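Local coordinates for protein PAN2-PAN3 deadenylation complex catalytic subunit pan2 (Neurospora crassa, PDB 4CZW) that probably shortens the poly(A) tails of messenger RNAs as the catalytic exonuclease of the PAN2-PAN3 deadenylation complex, at residues D1-Y13 against I372-K385. Residues are numbered along the deposited sequence; the frame is centred on the assembly and turned at random.
Sequences DHWSLRPEAPPEY and ISKVEALTFNAAWK
Trp384 lays one face of its indole over the backbone of Glu8 and Ala9, with Ala9 CA 3.6 Å from the centroid of the six-membered ring in a CH-pi contact. With CG between the backbone N and the carbonyl carbon (chi1 60°), Trp384 NE1 donates to Arg6 O (2.7 Å), the oxygen lying in the indole plane, while the far edge meets the face of Tyr13 in a T-shaped pair, planes at 66°. Were an alanine here, Arg6 O would probably lose its indole donor and a gap would open where the ring packs against Ala9 and Pro10. Beside it, Asn381 ND2 donates to Ser4 O (3.1 Å) and to a water held by Leu5 O. The carboxylate of Glu376 takes three bonds from residues 1-13: OE1 accepts Ser4 N through its syn lone pair (3.0 Å), and OE2 takes Tyr13 OH on its anti lone pair (2.7 Å) and Ser4 OG from above the carboxylate plane (2.6 Å). Lys385 NZ donates to Ser4 OG (2.7 Å) and Tyr13 OH; its salt bridge to OE2 is long and may partly offset the charge. The N-terminal segment thus packs against helix 374-377 and the bulge entering strand 385-394 of the pseudo-protease domain, Ala9 and Trp384 touching strand 321-334.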
loop_
_atom_site.group_PDB
_atom_site.type_symbol
_atom_site.label_atom_id
_atom_site.label_comp_id
_atom_site.label_asym_id
_atom_site.label_seq_id
_atom_site.Cartn_x
_atom_site.Cartn_y
_atom_site.Cartn_z
ATOM N N ASP A 1 -2.236 -22.021 25.931
ATOM C CA ASP A 1 -2.827 -22.581 24.722
ATOM C C ASP A 1 -2.437 -21.751 23.498
ATOM O O ASP A 1 -1.956 -22.290 22.497
ATOM C CB ASP A 1 -4.348 -22.657 24.856
ATOM C CG ASP A 1 -4.993 -23.458 23.742
ATOM O OD1 ASP A 1 -5.147 -24.687 23.904
ATOM O OD2 ASP A 1 -5.349 -22.857 22.707
ATOM N N HIS A 2 -2.643 -20.439 23.586
ATOM C CA HIS A 2 -2.202 -19.515 22.542
ATOM C C HIS A 2 -1.700 -18.197 23.138
ATOM O O HIS A 2 -1.917 -17.917 24.319
ATOM C CB HIS A 2 -3.329 -19.259 21.537
ATOM C CG HIS A 2 -4.664 -19.011 22.165
ATOM N ND1 HIS A 2 -5.508 -20.032 22.545
ATOM C CD2 HIS A 2 -5.311 -17.858 22.461
ATOM C CE1 HIS A 2 -6.613 -19.519 23.057
ATOM N NE2 HIS A 2 -6.519 -18.203 23.018
ATOM N N TRP A 3 -1.037 -17.398 22.304
ATOM C CA TRP A 3 -0.303 -16.212 22.741
ATOM C C TRP A 3 -1.149 -15.140 23.430
ATOM O O TRP A 3 -0.691 -14.505 24.379
ATOM C CB TRP A 3 0.416 -15.591 21.539
ATOM C CG TRP A 3 1.382 -16.521 20.867
ATOM C CD1 TRP A 3 2.132 -17.493 21.460
ATOM C CD2 TRP A 3 1.689 -16.575 19.467
ATOM N NE1 TRP A 3 2.893 -18.144 20.517
ATOM C CE2 TRP A 3 2.639 -17.600 19.285
ATOM C CE3 TRP A 3 1.255 -15.853 18.350
ATOM C CZ2 TRP A 3 3.164 -17.921 18.032
ATOM C CZ3 TRP A 3 1.776 -16.172 17.107
ATOM C CH2 TRP A 3 2.719 -17.197 16.958
ATOM N N SER A 4 -2.374 -14.937 22.955
ATOM C CA SER A 4 -3.220 -13.863 23.469
ATOM C C SER A 4 -3.698 -14.096 24.901
ATOM O O SER A 4 -4.287 -13.204 25.516
ATOM C CB SER A 4 -4.427 -13.661 22.553
ATOM O OG SER A 4 -4.026 -13.156 21.291
ATOM N N LEU A 5 -3.449 -15.291 25.428
ATOM C CA LEU A 5 -3.857 -15.629 26.786
ATOM C C LEU A 5 -2.807 -15.204 27.809
ATOM O O LEU A 5 -3.054 -15.239 29.013
ATOM C CB LEU A 5 -4.122 -17.130 26.906
ATOM C CG LEU A 5 -5.258 -17.693 26.053
ATOM C CD1 LEU A 5 -5.454 -19.174 26.335
ATOM C CD2 LEU A 5 -6.544 -16.922 26.301
ATOM N N ARG A 6 -1.636 -14.804 27.325
ATOM C CA ARG A 6 -0.552 -14.379 28.203
ATOM C C ARG A 6 -0.835 -13.005 28.809
ATOM O O ARG A 6 -1.432 -12.146 28.160
ATOM C CB ARG A 6 0.777 -14.362 27.441
ATOM C CG ARG A 6 1.134 -15.670 26.731
ATOM C CD ARG A 6 1.589 -16.766 27.692
ATOM N NE ARG A 6 0.471 -17.392 28.392
ATOM C CZ ARG A 6 -0.257 -18.390 27.901
ATOM N NH1 ARG A 6 0.012 -18.885 26.700
ATOM N NH2 ARG A 6 -1.256 -18.895 28.612
ATOM N N PRO A 7 -0.402 -12.792 30.063
ATOM C CA PRO A 7 -0.634 -11.522 30.761
ATOM C C PRO A 7 0.117 -10.358 30.122
ATOM O O PRO A 7 -0.250 -9.201 30.325
ATOM C CB PRO A 7 -0.111 -11.799 32.174
ATOM C CG PRO A 7 0.883 -12.896 31.999
ATOM C CD PRO A 7 0.328 -13.756 30.904
ATOM N N GLU A 8 1.161 -10.671 29.365
ATOM C CA GLU A 8 1.927 -9.657 28.653
ATOM C C GLU A 8 2.119 -10.073 27.203
ATOM O O GLU A 8 1.968 -11.245 26.863
ATOM C CB GLU A 8 3.282 -9.428 29.323
ATOM C CG GLU A 8 3.196 -8.764 30.686
ATOM C CD GLU A 8 4.546 -8.663 31.367
ATOM O OE1 GLU A 8 5.403 -9.539 31.124
ATOM O OE2 GLU A 8 4.749 -7.710 32.148
ATOM N N ALA A 9 2.451 -9.106 26.353
ATOM C CA ALA A 9 2.666 -9.373 24.938
ATOM C C ALA A 9 3.887 -10.259 24.722
ATOM O O ALA A 9 5.002 -9.884 25.085
ATOM C CB ALA A 9 2.819 -8.069 24.173
ATOM N N PRO A 10 3.676 -11.446 24.134
ATOM C CA PRO A 10 4.772 -12.354 23.779
ATOM C C PRO A 10 5.687 -11.715 22.736
ATOM O O PRO A 10 5.272 -10.754 22.088
ATOM C CB PRO A 10 4.045 -13.579 23.205
ATOM C CG PRO A 10 2.653 -13.487 23.734
ATOM C CD PRO A 10 2.363 -12.022 23.804
ATOM N N PRO A 11 6.917 -12.236 22.578
ATOM C CA PRO A 11 7.862 -11.699 21.589
ATOM C C PRO A 11 7.290 -11.655 20.171
ATOM O O PRO A 11 7.729 -10.837 19.364
ATOM C CB PRO A 11 9.048 -12.672 21.668
ATOM C CG PRO A 11 8.535 -13.873 22.407
ATOM C CD PRO A 11 7.507 -13.343 23.346
ATOM N N GLU A 12 6.317 -12.515 19.882
ATOM C CA GLU A 12 5.669 -12.529 18.576
ATOM C C GLU A 12 4.835 -11.268 18.348
ATOM O O GLU A 12 4.549 -10.903 17.208
ATOM C CB GLU A 12 4.783 -13.771 18.427
ATOM C CG GLU A 12 5.536 -15.098 18.409
ATOM C CD GLU A 12 5.851 -15.627 19.798
ATOM O OE1 GLU A 12 5.784 -14.848 20.772
ATOM O OE2 GLU A 12 6.165 -16.831 19.916
ATOM N N TYR A 13 4.450 -10.609 19.436
ATOM C CA TYR A 13 3.617 -9.412 19.357
ATOM C C TYR A 13 4.383 -8.134 19.682
ATOM O O TYR A 13 3.847 -7.038 19.539
ATOM C CB TYR A 13 2.417 -9.533 20.299
ATOM C CG TYR A 13 1.231 -10.267 19.714
ATOM C CD1 TYR A 13 0.323 -9.613 18.892
ATOM C CD2 TYR A 13 1.013 -11.608 19.995
ATOM C CE1 TYR A 13 -0.765 -10.276 18.359
ATOM C CE2 TYR A 13 -0.072 -12.281 19.466
ATOM C CZ TYR A 13 -0.958 -11.611 18.650
ATOM O OH TYR A 13 -2.040 -12.276 18.121
ATOM N N ILE A 372 -1.497 -17.955 12.297
ATOM C CA ILE A 372 -2.172 -18.167 13.573
ATOM C C ILE A 372 -3.534 -18.824 13.382
ATOM O O ILE A 372 -4.064 -18.866 12.271
ATOM C CB ILE A 372 -2.362 -16.845 14.343
ATOM C CG1 ILE A 372 -3.153 -15.844 13.496
ATOM C CG2 ILE A 372 -1.018 -16.262 14.754
ATOM C CD1 ILE A 372 -3.388 -14.517 14.181
ATOM N N SER A 373 -4.094 -19.336 14.473
ATOM C CA SER A 373 -5.417 -19.947 14.443
ATOM C C SER A 373 -6.504 -18.879 14.437
ATOM O O SER A 373 -6.233 -17.706 14.694
ATOM C CB SER A 373 -5.605 -20.880 15.640
ATOM O OG SER A 373 -5.510 -20.167 16.861
ATOM N N LYS A 374 -7.734 -19.287 14.139
ATOM C CA LYS A 374 -8.862 -18.365 14.154
ATOM C C LYS A 374 -9.108 -17.853 15.569
ATOM O O LYS A 374 -9.437 -16.683 15.768
ATOM C CB LYS A 374 -10.127 -19.036 13.616
ATOM C CG LYS A 374 -11.306 -18.085 13.475
ATOM C CD LYS A 374 -12.634 -18.796 13.687
ATOM C CE LYS A 374 -12.846 -19.902 12.671
ATOM N NZ LYS A 374 -14.171 -20.559 12.842
ATOM N N VAL A 375 -8.944 -18.743 16.542
ATOM C CA VAL A 375 -9.133 -18.405 17.948
ATOM C C VAL A 375 -8.197 -17.281 18.377
ATOM O O VAL A 375 -8.637 -16.278 18.936
ATOM C CB VAL A 375 -8.902 -19.630 18.855
ATOM C CG1 VAL A 375 -8.888 -19.217 20.318
ATOM C CG2 VAL A 375 -9.968 -20.685 18.600
ATOM N N GLU A 376 -6.908 -17.457 18.104
ATOM C CA GLU A 376 -5.894 -16.463 18.437
ATOM C C GLU A 376 -6.173 -15.123 17.763
ATOM O O GLU A 376 -5.995 -14.063 18.365
ATOM C CB GLU A 376 -4.505 -16.973 18.043
ATOM C CG GLU A 376 -3.400 -15.929 18.112
ATOM C CD GLU A 376 -3.093 -15.482 19.529
ATOM O OE1 GLU A 376 -3.470 -16.199 20.481
ATOM O OE2 GLU A 376 -2.473 -14.411 19.691
ATOM N N ALA A 377 -6.618 -15.178 16.511
ATOM C CA ALA A 377 -6.929 -13.971 15.753
ATOM C C ALA A 377 -8.166 -13.271 16.304
ATOM O O ALA A 377 -8.324 -12.058 16.154
ATOM C CB ALA A 377 -7.124 -14.309 14.285
ATOM N N LEU A 378 -9.043 -14.040 16.941
ATOM C CA LEU A 378 -10.278 -13.496 17.495
ATOM C C LEU A 378 -10.240 -13.470 19.020
ATOM O O LEU A 378 -11.276 -13.348 19.673
ATOM C CB LEU A 378 -11.481 -14.306 17.008
ATOM C CG LEU A 378 -11.677 -14.351 15.491
ATOM C CD1 LEU A 378 -12.910 -15.163 15.126
ATOM C CD2 LEU A 378 -11.765 -12.945 14.919
ATOM N N THR A 379 -9.041 -13.587 19.581
ATOM C CA THR A 379 -8.859 -13.494 21.026
ATOM C C THR A 379 -8.213 -12.162 21.386
ATOM O O THR A 379 -7.212 -11.766 20.788
ATOM C CB THR A 379 -7.989 -14.643 21.570
ATOM O OG1 THR A 379 -8.569 -15.901 21.200
ATOM C CG2 THR A 379 -7.885 -14.565 23.086
ATOM N N PHE A 380 -8.789 -11.470 22.363
ATOM C CA PHE A 380 -8.261 -10.183 22.794
ATOM C C PHE A 380 -8.012 -10.164 24.300
ATOM O O PHE A 380 -8.665 -10.880 25.058
ATOM C CB PHE A 380 -9.212 -9.055 22.391
ATOM C CG PHE A 380 -9.448 -8.967 20.909
ATOM C CD1 PHE A 380 -8.493 -8.413 20.074
ATOM C CD2 PHE A 380 -10.624 -9.445 20.350
ATOM C CE1 PHE A 380 -8.704 -8.332 18.709
ATOM C CE2 PHE A 380 -10.841 -9.366 18.986
ATOM C CZ PHE A 380 -9.880 -8.811 18.165
ATOM N N ASN A 381 -7.057 -9.343 24.722
ATOM C CA ASN A 381 -6.646 -9.286 26.117
ATOM C C ASN A 381 -6.779 -7.870 26.665
ATOM O O ASN A 381 -6.227 -6.925 26.103
ATOM C CB ASN A 381 -5.206 -9.784 26.260
ATOM C CG ASN A 381 -4.828 -10.098 27.698
ATOM O OD1 ASN A 381 -5.089 -9.313 28.609
ATOM N ND2 ASN A 381 -4.209 -11.252 27.905
ATOM N N ALA A 382 -7.502 -7.729 27.772
ATOM C CA ALA A 382 -7.768 -6.419 28.362
ATOM C C ALA A 382 -6.501 -5.740 28.876
ATOM O O ALA A 382 -6.497 -4.541 29.151
ATOM C CB ALA A 382 -8.782 -6.550 29.489
ATOM N N ALA A 383 -5.428 -6.514 29.002
ATOM C CA ALA A 383 -4.182 -6.009 29.564
ATOM C C ALA A 383 -3.288 -5.355 28.514
ATOM O O ALA A 383 -2.605 -4.373 28.805
ATOM C CB ALA A 383 -3.432 -7.127 30.261
ATOM N N TRP A 384 -3.293 -5.891 27.295
ATOM C CA TRP A 384 -2.366 -5.411 26.274
ATOM C C TRP A 384 -2.866 -5.533 24.831
ATOM O O TRP A 384 -2.379 -4.826 23.947
ATOM C CB TRP A 384 -1.028 -6.146 26.409
ATOM C CG TRP A 384 -1.123 -7.637 26.252
ATOM C CD1 TRP A 384 -1.370 -8.552 27.234
ATOM C CD2 TRP A 384 -0.960 -8.383 25.040
ATOM N NE1 TRP A 384 -1.376 -9.822 26.708
ATOM C CE2 TRP A 384 -1.127 -9.745 25.362
ATOM C CE3 TRP A 384 -0.693 -8.032 23.714
ATOM C CZ2 TRP A 384 -1.035 -10.754 24.407
ATOM C CZ3 TRP A 384 -0.602 -9.035 22.768
ATOM C CH2 TRP A 384 -0.773 -10.380 23.118
ATOM N N LYS A 385 -3.828 -6.418 24.579
ATOM C CA LYS A 385 -4.278 -6.644 23.206
ATOM C C LYS A 385 -5.715 -6.190 22.965
ATOM O O LYS A 385 -6.664 -6.856 23.378
ATOM C CB LYS A 385 -4.139 -8.121 22.835
ATOM C CG LYS A 385 -4.311 -8.387 21.349
ATOM C CD LYS A 385 -4.354 -9.869 21.035
ATOM C CE LYS A 385 -4.615 -10.104 19.559
ATOM N NZ LYS A 385 -4.859 -11.540 19.266
HETATM O O HOH W 1 -3.629 -12.827 30.336
#